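Local atomic coordinates of ribokinase (Arabidopsis thaliana, PDB entry 6ILS), a protein that catalyses the magnesium-dependent transfer of phosphate from ATP to the O-5 of D-ribose, giving D-ribose 5-phosphate for nucleotide and amino-acid synthesis or the pentose phosphate pathway. Residues 11-15 with 67-71; 59-63 with 116-122; 222-226 with 261-265; 280-285 with 305-309. All blocks are in the same frame, centred on the assembly; numbering follows the deposited sequence.

Contact 1 (11-15 with 67-71); sequences ANADI and HGKLI. With RIB (alpha-D-ribofuranose), chain F.
A13, I71 and H67 carry most of this buried contact, in which strand 12-15 crosses helix 67-71 with axes 8.0 Å apart and N-to-C directions at 104°. The strand backbone is extended and the helix regular (I71 N to H67 O, 3.2 Å). In the register A13 CA sits 5.7 Å from H67 CA, and A11 CA 7.0 Å from I71 CA. The CB of A13 points at the helix and rests on a face of the H67 imidazole, a CH-pi contact 3.7 Å from the ring centroid. A13 CB also meets L70 CD2 at 4.1 Å. I71, with both chi angles m, brings CD1 to 3.3 Å from N12 O, while its CG2 touches A11 CB at 3.8 Å. I15 CD1 approaches H67 NE2 at 3.8 Å, and that nitrogen is hydrogen-bonded to H67 NE2 of the second subunit. The strand belongs to the lid sheet of the ribokinase fold, here at the homodimer interface. On the face turned from the helix, D14 OD1 and OD2 accept hydrogen bonds from ribose O2 (2.5 Å) and O3 (2.6 Å). The helix side is thus methyl and imidazole packing without a hydrogen bond across it; the other offers a carboxylate to two sugar hydroxyls.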
loop_
_atom_site.group_PDB
_atom_site.type_symbol
_atom_site.label_atom_id
_atom_site.label_comp_id
_atom_site.label_asym_id
_atom_site.label_seq_id
_atom_site.Cartn_x
_atom_site.Cartn_y
_atom_site.Cartn_z
ATOM N N ALA B 11 4.009 -9.307 -10.395
ATOM C CA ALA B 11 3.130 -9.423 -9.243
ATOM C C ALA B 11 3.079 -8.059 -8.565
ATOM O O ALA B 11 4.114 -7.491 -8.272
ATOM C CB ALA B 11 3.621 -10.503 -8.273
ATOM N N ASN B 12 1.869 -7.527 -8.374
ATOM C CA ASN B 12 1.640 -6.218 -7.764
ATOM C C ASN B 12 0.692 -6.305 -6.589
ATOM O O ASN B 12 -0.274 -7.059 -6.638
ATOM C CB ASN B 12 1.007 -5.228 -8.762
ATOM C CG ASN B 12 1.935 -4.824 -9.872
ATOM O OD1 ASN B 12 3.151 -4.757 -9.694
ATOM N ND2 ASN B 12 1.357 -4.509 -11.031
ATOM N N ALA B 13 0.934 -5.507 -5.555
ATOM C CA ALA B 13 -0.144 -5.210 -4.623
ATOM C C ALA B 13 -0.902 -4.031 -5.222
ATOM O O ALA B 13 -0.310 -3.007 -5.534
ATOM C CB ALA B 13 0.391 -4.879 -3.234
ATOM N N ASP B 14 -2.202 -4.196 -5.404
ATOM C CA ASP B 14 -3.031 -3.152 -5.981
ATOM C C ASP B 14 -3.666 -2.322 -4.868
ATOM O O ASP B 14 -4.502 -2.831 -4.133
ATOM C CB ASP B 14 -4.103 -3.769 -6.878
ATOM C CG ASP B 14 -3.529 -4.324 -8.190
ATOM O OD1 ASP B 14 -2.453 -3.843 -8.621
ATOM O OD2 ASP B 14 -4.171 -5.215 -8.789
ATOM N N ILE B 15 -3.239 -1.066 -4.748
ATOM C CA ILE B 15 -3.721 -0.170 -3.697
ATOM C C ILE B 15 -4.825 0.748 -4.235
ATOM O O ILE B 15 -4.542 1.775 -4.845
ATOM C CB ILE B 15 -2.607 0.717 -3.122
ATOM C CG1 ILE B 15 -1.331 -0.084 -2.817
ATOM C CG2 ILE B 15 -3.101 1.419 -1.861
ATOM C CD1 ILE B 15 -1.438 -0.943 -1.622
ATOM N N HIS B 67 3.592 -6.847 1.197
ATOM C CA HIS B 67 2.974 -6.959 -0.134
ATOM C C HIS B 67 3.370 -8.274 -0.821
ATOM O O HIS B 67 2.549 -8.915 -1.498
ATOM C CB HIS B 67 3.378 -5.783 -1.015
ATOM C CG HIS B 67 2.720 -4.488 -0.651
ATOM N ND1 HIS B 67 3.228 -3.267 -1.040
ATOM C CD2 HIS B 67 1.586 -4.218 0.041
ATOM C CE1 HIS B 67 2.445 -2.301 -0.595
ATOM N NE2 HIS B 67 1.436 -2.850 0.055
ATOM N N GLY B 68 4.632 -8.655 -0.649
ATOM C CA GLY B 68 5.139 -9.912 -1.171
ATOM C C GLY B 68 4.405 -11.085 -0.573
ATOM O O GLY B 68 4.056 -12.037 -1.270
ATOM N N LYS B 69 4.172 -11.021 0.736
ATOM C CA LYS B 69 3.459 -12.067 1.443
ATOM C C LYS B 69 2.003 -12.173 1.002
ATOM O O LYS B 69 1.458 -13.273 0.899
ATOM C CB LYS B 69 3.521 -11.825 2.957
ATOM C CG LYS B 69 3.219 -13.070 3.778
ATOM C CD LYS B 69 4.304 -13.280 4.837
ATOM C CE LYS B 69 4.554 -14.754 5.123
ATOM N NZ LYS B 69 5.704 -14.953 6.064
ATOM N N LEU B 70 1.381 -11.021 0.778
ATOM C CA LEU B 70 0.021 -10.955 0.259
ATOM C C LEU B 70 -0.093 -11.771 -1.031
ATOM O O LEU B 70 -1.003 -12.571 -1.200
ATOM C CB LEU B 70 -0.363 -9.497 0.010
ATOM C CG LEU B 70 -1.641 -9.162 -0.760
ATOM C CD1 LEU B 70 -2.875 -9.577 0.032
ATOM C CD2 LEU B 70 -1.648 -7.669 -1.085
ATOM N N ILE B 71 0.851 -11.547 -1.928
ATOM C CA ILE B 71 0.861 -12.233 -3.219
ATOM C C ILE B 71 1.007 -13.743 -3.052
ATOM O O ILE B 71 0.241 -14.522 -3.606
ATOM C CB ILE B 71 2.016 -11.747 -4.110
ATOM C CG1 ILE B 71 2.005 -10.223 -4.280
ATOM C CG2 ILE B 71 1.998 -12.491 -5.440
ATOM C CD1 ILE B 71 0.769 -9.683 -4.924
HETATM O O5 RIB F . -4.590 -6.432 -15.476
HETATM C C5 RIB F . -4.702 -6.111 -14.115
HETATM C C4 RIB F . -3.467 -5.737 -13.599
HETATM O O4 RIB F . -2.812 -4.632 -14.390
HETATM C C3 RIB F . -3.774 -5.051 -12.199
HETATM O O3 RIB F . -3.837 -6.139 -11.156
HETATM C C2 RIB F . -2.912 -4.151 -12.046
HETATM O O2 RIB F . -1.936 -4.448 -10.970
HETATM C C1 RIB F . -2.135 -3.944 -13.508
HETATM O O1 RIB F . -0.836 -4.406 -13.428
#

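Contact 2 (59-63 with 116-122); sequences VGRLG and ANMKAWP
Strand 59-63 runs extended past a single helical turn, 116-119, and the loop that follows it; L62 and A116 are the closest pair in the register, CA to CA 5.5 Å. V59 begins the contact at the tryptophan: its O lies near the plane of the W121 ring at the edge, 3.7 Å from CH2, and its CG1 is 4.1 Å from the same atom. G60 CA follows at 3.7 Å from W121 CH2. R61 then contributes the largest area. With chi1 and chi2 both m and chi3 t, its chain folds over the indole, CG standing 3.8 Å from the centroid of the six-membered ring in a CH-pi contact, and the guanidinium lies flat on W121, centres 4.4 Å apart and planes at 26°. This guanidinium-indole stack joins the nine-stranded alpha/beta sheet of the ribokinase fold, through its strand 56-63, to the segment that follows the lid strand 108-113. R61 NH1 donates a hydrogen bond to G60 O at 3.0 Å, within the strand itself. One water accepts from R61 NE (2.9 Å) and donates to A120 O (3.1 Å); another accepts from R61 N (2.8 Å) and lies 2.7 Å from N117 OD1, while N117 ND2 turns to A11 O. At L62 and G63 the backbone passes over A116 CB, which is 3.7 Å from L62 C and 3.9 Å from G63 N.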
loop_
_atom_site.group_PDB
_atom_site.type_symbol
_atom_site.label_atom_id
_atom_site.label_comp_id
_atom_site.label_asym_id
_atom_site.label_seq_id
_atom_site.Cartn_x
_atom_site.Cartn_y
_atom_site.Cartn_z
ATOM N N VAL B 59 6.550 -17.654 -12.436
ATOM C CA VAL B 59 7.935 -17.224 -12.303
ATOM C C VAL B 59 7.988 -15.710 -12.163
ATOM O O VAL B 59 7.603 -14.953 -13.069
ATOM C CB VAL B 59 8.786 -17.663 -13.512
ATOM C CG1 VAL B 59 10.246 -17.191 -13.339
ATOM C CG2 VAL B 59 8.688 -19.158 -13.702
ATOM N N GLY B 60 8.451 -15.242 -11.012
ATOM C CA GLY B 60 8.373 -13.828 -10.747
ATOM C C GLY B 60 9.294 -13.445 -9.605
ATOM O O GLY B 60 9.886 -14.314 -8.974
ATOM N N ARG B 61 9.379 -12.144 -9.348
ATOM C CA ARG B 61 10.256 -11.583 -8.314
ATOM C C ARG B 61 9.456 -10.741 -7.346
ATOM O O ARG B 61 8.722 -9.844 -7.765
ATOM C CB ARG B 61 11.355 -10.724 -8.936
ATOM C CG ARG B 61 12.350 -11.508 -9.766
ATOM C CD ARG B 61 13.006 -12.563 -8.909
ATOM N NE ARG B 61 14.007 -13.330 -9.640
ATOM C CZ ARG B 61 13.756 -14.489 -10.234
ATOM N NH1 ARG B 61 12.529 -15.006 -10.201
ATOM N NH2 ARG B 61 14.732 -15.131 -10.867
ATOM N N LEU B 62 9.626 -11.023 -6.056
ATOM C CA LEU B 62 8.936 -10.306 -4.995
ATOM C C LEU B 62 9.936 -9.650 -4.062
ATOM O O LEU B 62 11.079 -10.085 -3.992
ATOM C CB LEU B 62 8.053 -11.256 -4.186
ATOM C CG LEU B 62 6.964 -11.982 -4.961
ATOM C CD1 LEU B 62 6.197 -12.883 -4.011
ATOM C CD2 LEU B 62 6.054 -10.946 -5.586
ATOM N N GLY B 63 9.508 -8.612 -3.345
ATOM C CA GLY B 63 10.296 -8.108 -2.226
ATOM C C GLY B 63 10.002 -8.954 -1.003
ATOM O O GLY B 63 8.983 -9.636 -0.946
ATOM N N ALA B 116 10.454 -4.918 -7.529
ATOM C CA ALA B 116 11.118 -6.183 -7.828
ATOM C C ALA B 116 10.757 -6.684 -9.226
ATOM O O ALA B 116 11.538 -7.412 -9.841
ATOM C CB ALA B 116 10.763 -7.230 -6.785
ATOM N N ASN B 117 9.577 -6.303 -9.725
ATOM C CA ASN B 117 9.141 -6.763 -11.057
ATOM C C ASN B 117 10.094 -6.292 -12.150
ATOM O O ASN B 117 10.322 -7.003 -13.143
ATOM C CB ASN B 117 7.731 -6.266 -11.387
ATOM C CG ASN B 117 6.656 -6.927 -10.539
ATOM O OD1 ASN B 117 6.655 -8.141 -10.333
ATOM N ND2 ASN B 117 5.715 -6.119 -10.064
ATOM N N MET B 118 10.630 -5.085 -11.963
ATOM C CA MET B 118 11.502 -4.469 -12.961
ATOM C C MET B 118 12.982 -4.565 -12.595
ATOM O O MET B 118 13.845 -4.514 -13.473
ATOM C CB MET B 118 11.125 -3.002 -13.161
ATOM C CG MET B 118 9.810 -2.773 -13.882
ATOM S SD MET B 118 9.763 -3.495 -15.525
ATOM C CE MET B 118 10.879 -2.427 -16.437
ATOM N N LYS B 119 13.282 -4.725 -11.309
ATOM C CA LYS B 119 14.653 -4.516 -10.853
ATOM C C LYS B 119 15.341 -5.703 -10.190
ATOM O O LYS B 119 16.541 -5.640 -9.924
ATOM C CB LYS B 119 14.672 -3.310 -9.908
ATOM C CG LYS B 119 14.423 -1.997 -10.650
ATOM C CD LYS B 119 14.249 -0.826 -9.698
ATOM C CE LYS B 119 14.148 0.487 -10.461
ATOM N NZ LYS B 119 13.911 1.629 -9.536
ATOM N N ALA B 120 14.624 -6.796 -9.956
ATOM C CA ALA B 120 15.205 -7.909 -9.211
ATOM C C ALA B 120 15.520 -9.133 -10.050
ATOM O O ALA B 120 15.720 -10.217 -9.508
ATOM C CB ALA B 120 14.282 -8.305 -8.076
ATOM N N TRP B 121 15.536 -8.973 -11.367
ATOM C CA TRP B 121 15.855 -10.075 -12.255
ATOM C C TRP B 121 17.355 -10.108 -12.534
ATOM O O TRP B 121 17.991 -9.066 -12.575
ATOM C CB TRP B 121 15.087 -9.943 -13.572
ATOM C CG TRP B 121 13.587 -10.058 -13.438
ATOM C CD1 TRP B 121 12.687 -9.035 -13.282
ATOM C CD2 TRP B 121 12.823 -11.265 -13.455
ATOM N NE1 TRP B 121 11.403 -9.544 -13.192
ATOM C CE2 TRP B 121 11.462 -10.908 -13.307
ATOM C CE3 TRP B 121 13.151 -12.616 -13.595
ATOM C CZ2 TRP B 121 10.441 -11.854 -13.302
ATOM C CZ3 TRP B 121 12.134 -13.555 -13.575
ATOM C CH2 TRP B 121 10.788 -13.164 -13.429
ATOM N N PRO B 122 17.915 -11.302 -12.758
ATOM C CA PRO B 122 19.336 -11.315 -13.126
ATOM C C PRO B 122 19.540 -10.732 -14.518
ATOM O O PRO B 122 18.608 -10.728 -15.329
ATOM C CB PRO B 122 19.691 -12.798 -13.092
ATOM C CG PRO B 122 18.417 -13.471 -13.503
ATOM C CD PRO B 122 17.291 -12.625 -12.923
HETATM O O HOH W 1 8.023 -10.361 -11.042
HETATM O O HOH W 2 16.917 -13.066 -9.619
#

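Contact 3 (222-226 with 261-265); sequences VLVKL and FTAAF. With ATP (adenosine-5'-triphosphate), chain E.
Strand 222-225 and helix 261-265 run roughly antiparallel, their N-to-C directions at 142° and their axes 10.8 Å apart at closest approach. CA atoms pair at 8.4 Å both for L223 with T262 and for K225 with F261, leaving room for a layer of side chains between strand and helix. L223 and K225 point at the helix. L223, in the tp rotamer, sets CD2 over a face of the F265 ring, 3.8 Å from its centroid in a CH-pi contact, and CD1 against the edge of F261, 4.0 Å from CE1. K225 packs CG 3.9 Å from F261 CD1 and donates from NZ to T262 OG1 at 3.2 Å; the same NZ forms a salt bridge with D167 and a hydrogen bond to the S187 carbonyl, and T262 OG1 is also hydrogen-bonded to G258 O. Both segments line the ATP pocket: K225 CE is 3.5 Å from O1G of ATP, and F261 CD2 is 3.4 Å from O3' of ATP. In the alpha/beta packing of this PfkB kinase, strand 221-225 lies between strands 185-187 and 231-235 of the main sheet, helix 204-216 covers V222 and V224, and helix 275-289 packs against L223, F261 and F265.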
loop_
_atom_site.group_PDB
_atom_site.type_symbol
_atom_site.label_atom_id
_atom_site.label_comp_id
_atom_site.label_asym_id
_atom_site.label_seq_id
_atom_site.Cartn_x
_atom_site.Cartn_y
_atom_site.Cartn_z
ATOM N N VAL B 222 -2.552 -13.480 -33.814
ATOM C CA VAL B 222 -2.882 -12.342 -32.989
ATOM C C VAL B 222 -4.270 -12.578 -32.379
ATOM O O VAL B 222 -5.241 -12.818 -33.091
ATOM C CB VAL B 222 -2.850 -11.027 -33.782
ATOM C CG1 VAL B 222 -3.109 -9.833 -32.865
ATOM C CG2 VAL B 222 -1.480 -10.874 -34.517
ATOM N N LEU B 223 -4.318 -12.534 -31.054
ATOM C CA LEU B 223 -5.548 -12.698 -30.269
ATOM C C LEU B 223 -5.992 -11.319 -29.800
ATOM O O LEU B 223 -5.486 -10.799 -28.810
ATOM C CB LEU B 223 -5.277 -13.641 -29.074
ATOM C CG LEU B 223 -6.424 -13.878 -28.085
ATOM C CD1 LEU B 223 -7.536 -14.612 -28.814
ATOM C CD2 LEU B 223 -5.924 -14.699 -26.888
ATOM N N VAL B 224 -6.897 -10.683 -30.529
ATOM C CA VAL B 224 -7.272 -9.322 -30.196
ATOM C C VAL B 224 -8.469 -9.255 -29.245
ATOM O O VAL B 224 -9.522 -9.830 -29.523
ATOM C CB VAL B 224 -7.605 -8.504 -31.463
ATOM C CG1 VAL B 224 -7.787 -7.045 -31.099
ATOM C CG2 VAL B 224 -6.501 -8.662 -32.503
ATOM N N LYS B 225 -8.287 -8.563 -28.121
ATOM C CA LYS B 225 -9.357 -8.351 -27.153
ATOM C C LYS B 225 -10.107 -7.066 -27.493
ATOM O O LYS B 225 -9.505 -6.003 -27.629
ATOM C CB LYS B 225 -8.778 -8.310 -25.729
ATOM C CG LYS B 225 -8.127 -9.644 -25.330
ATOM C CD LYS B 225 -7.170 -9.550 -24.116
ATOM C CE LYS B 225 -5.875 -8.824 -24.499
ATOM N NZ LYS B 225 -4.663 -9.376 -23.788
ATOM N N LEU B 226 -11.428 -7.166 -27.632
ATOM C CA LEU B 226 -12.211 -6.054 -28.154
ATOM C C LEU B 226 -13.249 -5.530 -27.156
ATOM O O LEU B 226 -14.260 -4.950 -27.557
ATOM C CB LEU B 226 -12.901 -6.475 -29.447
ATOM C CG LEU B 226 -11.971 -6.996 -30.534
ATOM C CD1 LEU B 226 -12.745 -7.656 -31.652
ATOM C CD2 LEU B 226 -11.120 -5.865 -31.059
ATOM N N PHE B 261 -9.130 -13.603 -19.586
ATOM C CA PHE B 261 -9.381 -13.977 -20.981
ATOM C C PHE B 261 -8.150 -14.667 -21.572
ATOM O O PHE B 261 -8.230 -15.749 -22.165
ATOM C CB PHE B 261 -9.760 -12.751 -21.824
ATOM C CG PHE B 261 -10.145 -13.107 -23.247
ATOM C CD1 PHE B 261 -9.184 -13.219 -24.242
ATOM C CD2 PHE B 261 -11.462 -13.370 -23.566
ATOM C CE1 PHE B 261 -9.535 -13.576 -25.544
ATOM C CE2 PHE B 261 -11.826 -13.726 -24.866
ATOM C CZ PHE B 261 -10.852 -13.837 -25.857
ATOM N N THR B 262 -7.001 -14.028 -21.395
ATOM C CA THR B 262 -5.769 -14.514 -22.020
ATOM C C THR B 262 -5.315 -15.833 -21.401
ATOM O O THR B 262 -4.977 -16.781 -22.105
ATOM C CB THR B 262 -4.632 -13.460 -21.899
ATOM O OG1 THR B 262 -5.101 -12.209 -22.417
ATOM C CG2 THR B 262 -3.420 -13.903 -22.693
ATOM N N ALA B 263 -5.367 -15.936 -20.075
ATOM C CA ALA B 263 -4.981 -17.192 -19.437
ATOM C C ALA B 263 -5.946 -18.345 -19.730
ATOM O O ALA B 263 -5.513 -19.497 -19.872
ATOM C CB ALA B 263 -4.833 -16.989 -17.909
ATOM N N ALA B 264 -7.246 -18.053 -19.822
ATOM C CA ALA B 264 -8.237 -19.103 -20.085
ATOM C C ALA B 264 -8.083 -19.611 -21.520
ATOM O O ALA B 264 -8.195 -20.805 -21.803
ATOM C CB ALA B 264 -9.677 -18.573 -19.846
ATOM N N PHE B 265 -7.811 -18.682 -22.428
ATOM C CA PHE B 265 -7.501 -19.061 -23.802
ATOM C C PHE B 265 -6.302 -20.020 -23.819
ATOM O O PHE B 265 -6.326 -21.048 -24.487
ATOM C CB PHE B 265 -7.223 -17.810 -24.643
ATOM C CG PHE B 265 -6.879 -18.115 -26.078
ATOM C CD1 PHE B 265 -5.577 -18.445 -26.445
ATOM C CD2 PHE B 265 -7.855 -18.056 -27.057
ATOM C CE1 PHE B 265 -5.264 -18.731 -27.775
ATOM C CE2 PHE B 265 -7.542 -18.345 -28.385
ATOM C CZ PHE B 265 -6.251 -18.672 -28.738
HETATM P PG ATP E . -7.745 -5.667 -21.618
HETATM O O1G ATP E . -6.516 -6.358 -22.085
HETATM O O2G ATP E . -7.919 -5.839 -20.117
HETATM O O3G ATP E . -7.676 -4.195 -21.882
HETATM P PB ATP E . -10.202 -5.504 -22.975
HETATM O O1B ATP E . -11.109 -6.430 -23.661
HETATM O O2B ATP E . -9.802 -4.497 -23.953
HETATM O O3B ATP E . -8.957 -6.320 -22.441
HETATM P PA ATP E . -12.181 -4.891 -20.935
HETATM O O1A ATP E . -13.268 -4.066 -21.613
HETATM O O2A ATP E . -12.010 -4.440 -19.507
HETATM O O3A ATP E . -10.811 -4.708 -21.709
HETATM O "O5'" ATP E . -12.614 -6.396 -20.927
HETATM C "C5'" ATP E . -11.728 -7.391 -20.453
HETATM C "C4'" ATP E . -12.366 -8.802 -20.799
HETATM O "O4'" ATP E . -13.782 -8.881 -20.188
HETATM C "C3'" ATP E . -12.511 -8.895 -22.052
HETATM O "O3'" ATP E . -12.259 -10.245 -22.482
HETATM C "C2'" ATP E . -14.095 -8.528 -22.382
HETATM O "O2'" ATP E . -14.423 -9.152 -23.656
HETATM C "C1'" ATP E . -14.761 -8.950 -21.387
HETATM N N9 ATP E . -15.840 -8.002 -21.049
HETATM C C8 ATP E . -16.012 -6.657 -20.883
HETATM N N7 ATP E . -17.318 -6.445 -20.567
HETATM C C5 ATP E . -17.950 -7.664 -20.529
HETATM C C6 ATP E . -19.271 -8.017 -20.259
HETATM N N6 ATP E . -20.369 -7.147 -19.938
HETATM N N1 ATP E . -19.628 -9.300 -20.297
HETATM C C2 ATP E . -18.697 -10.276 -20.586
HETATM N N3 ATP E . -17.406 -9.946 -20.846
HETATM C C4 ATP E . -17.039 -8.627 -20.821
#

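Contact 4 (280-285 with 305-309); sequences RFAAAA and VLKLL
The F281 ring receives V305 CG1 over one face, 3.9 Å from its centroid in a CH-pi contact, while L309 CD1 and L306 CD2 meet its edge, at 3.8 Å from F281 CD1 and 4.0 Å from F281 CE1. This is helix-on-helix packing in the alpha/beta fold of a PfkB kinase, joining helix 275-289 to the C-terminal helix 302-312. The axes of the two segments approach to 8.8 Å with N-to-C directions at 108°, so the helices cross steeply; the nearest CA pair is A285 with V305, 5.5 Å. Small residues make this approach possible. A284 CB faces the crossing and touches V305 CG1 at 3.8 Å, L309 CD2 at 3.7 Å and L308 CD2 at 4.2 Å; A285 CB adds V305 CG2 at 3.9 Å. Beyond the apolar centre, helix 257-270 backs the contact through A268 against F281 and A264 against A285, and K273 makes a cation-pi contact with F281. The outer end is polar. There the R280 guanidinium covers L309 CD2 with one face, R280 CZ lying 3.7 Å from that methyl. R280 NH2 donates a very short hydrogen bond of 2.4 Å to L309 O.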
loop_
_atom_site.group_PDB
_atom_site.type_symbol
_atom_site.label_atom_id
_atom_site.label_comp_id
_atom_site.label_asym_id
_atom_site.label_seq_id
_atom_site.Cartn_x
_atom_site.Cartn_y
_atom_site.Cartn_z
ATOM N N ARG B 280 -14.279 -19.269 -27.144
ATOM C CA ARG B 280 -15.527 -19.343 -26.377
ATOM C C ARG B 280 -15.255 -19.493 -24.897
ATOM O O ARG B 280 -15.885 -18.831 -24.065
ATOM C CB ARG B 280 -16.385 -20.525 -26.858
ATOM C CG ARG B 280 -17.689 -20.109 -27.512
ATOM C CD ARG B 280 -18.664 -21.291 -27.591
ATOM N NE ARG B 280 -19.812 -21.117 -26.705
ATOM C CZ ARG B 280 -20.452 -22.120 -26.111
ATOM N NH1 ARG B 280 -20.049 -23.372 -26.287
ATOM N NH2 ARG B 280 -21.482 -21.873 -25.316
ATOM N N PHE B 281 -14.341 -20.406 -24.581
ATOM C CA PHE B 281 -13.932 -20.691 -23.208
ATOM C C PHE B 281 -13.347 -19.458 -22.539
ATOM O O PHE B 281 -13.696 -19.127 -21.400
ATOM C CB PHE B 281 -12.940 -21.853 -23.222
ATOM C CG PHE B 281 -12.494 -22.318 -21.875
ATOM C CD1 PHE B 281 -13.253 -23.249 -21.158
ATOM C CD2 PHE B 281 -11.297 -21.864 -21.335
ATOM C CE1 PHE B 281 -12.829 -23.700 -19.912
ATOM C CE2 PHE B 281 -10.868 -22.306 -20.095
ATOM C CZ PHE B 281 -11.646 -23.234 -19.372
ATOM N N ALA B 282 -12.479 -18.746 -23.257
ATOM C CA ALA B 282 -11.927 -17.485 -22.761
ATOM C C ALA B 282 -13.004 -16.436 -22.508
ATOM O O ALA B 282 -12.986 -15.743 -21.487
ATOM C CB ALA B 282 -10.855 -16.929 -23.769
ATOM N N ALA B 283 -13.955 -16.317 -23.437
ATOM C CA ALA B 283 -15.032 -15.341 -23.290
ATOM C C ALA B 283 -15.890 -15.645 -22.069
ATOM O O ALA B 283 -16.293 -14.738 -21.343
ATOM C CB ALA B 283 -15.879 -15.314 -24.547
ATOM N N ALA B 284 -16.165 -16.923 -21.845
ATOM C CA ALA B 284 -16.961 -17.335 -20.690
ATOM C C ALA B 284 -16.221 -17.018 -19.404
ATOM O O ALA B 284 -16.813 -16.527 -18.446
ATOM C CB ALA B 284 -17.286 -18.829 -20.770
ATOM N N ALA B 285 -14.912 -17.249 -19.389
ATOM C CA ALA B 285 -14.171 -17.034 -18.145
ATOM C C ALA B 285 -14.095 -15.551 -17.835
ATOM O O ALA B 285 -14.271 -15.155 -16.686
ATOM C CB ALA B 285 -12.776 -17.646 -18.222
ATOM N N VAL B 305 -17.039 -22.093 -15.594
ATOM C CA VAL B 305 -16.803 -21.679 -17.002
ATOM C C VAL B 305 -17.538 -22.656 -17.922
ATOM O O VAL B 305 -18.227 -22.233 -18.789
ATOM C CB VAL B 305 -15.304 -21.608 -17.353
ATOM C CG1 VAL B 305 -15.125 -21.232 -18.796
ATOM C CG2 VAL B 305 -14.557 -20.661 -16.446
ATOM N N LEU B 306 -17.395 -23.946 -17.655
ATOM C CA LEU B 306 -18.062 -24.949 -18.513
ATOM C C LEU B 306 -19.588 -24.820 -18.391
ATOM O O LEU B 306 -20.244 -25.012 -19.373
ATOM C CB LEU B 306 -17.585 -26.349 -18.135
ATOM C CG LEU B 306 -16.119 -26.650 -18.420
ATOM C CD1 LEU B 306 -15.778 -28.066 -18.007
ATOM C CD2 LEU B 306 -15.794 -26.439 -19.883
ATOM N N LYS B 307 -20.101 -24.494 -17.214
ATOM C CA LYS B 307 -21.567 -24.361 -17.046
ATOM C C LYS B 307 -22.040 -23.155 -17.852
ATOM O O LYS B 307 -23.026 -23.260 -18.498
ATOM C CB LYS B 307 -21.944 -24.234 -15.574
ATOM C CG LYS B 307 -23.427 -24.348 -15.270
ATOM C CD LYS B 307 -23.773 -24.047 -13.833
ATOM C CE LYS B 307 -25.208 -24.355 -13.447
ATOM N NZ LYS B 307 -25.734 -23.437 -12.414
ATOM N N LEU B 308 -21.302 -22.057 -17.802
ATOM C CA LEU B 308 -21.742 -20.891 -18.564
ATOM C C LEU B 308 -21.720 -21.221 -20.052
ATOM O O LEU B 308 -22.607 -20.817 -20.796
ATOM C CB LEU B 308 -20.861 -19.672 -18.260
ATOM C CG LEU B 308 -21.268 -18.330 -18.875
ATOM C CD1 LEU B 308 -22.750 -17.931 -18.555
ATOM C CD2 LEU B 308 -20.315 -17.239 -18.408
ATOM N N LEU B 309 -20.723 -21.984 -20.481
ATOM C CA LEU B 309 -20.637 -22.406 -21.888
ATOM C C LEU B 309 -21.803 -23.274 -22.319
ATOM O O LEU B 309 -22.320 -23.142 -23.425
ATOM C CB LEU B 309 -19.338 -23.174 -22.139
ATOM C CG LEU B 309 -18.077 -22.315 -22.181
ATOM C CD1 LEU B 309 -16.832 -23.206 -22.298
ATOM C CD2 LEU B 309 -18.159 -21.373 -23.350
#

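How the contacts relate
Contacts 1 and 2 adjoin, centres 13 Å apart, and their segments alternate along the chain: N117 ND2 reaches A11 O at 2.8 Å, and L62 CD2 meets A11 CB at 3.7 Å. They lie at the sugar end of the active site, to which D14 contributes directly, with the N117 side chain about 8 Å from the ribose. Contacts 3 and 4 make a second adjoining pair, centres also 13 Å apart, through A264 CB on A285 CB at 3.6 Å. Contact 3 lies on the nucleotide side: K225 touches ATP, and its side chain is about 9 Å from the ribose. Contacts 2 and 3 share the main sheet, centres 25 Å apart.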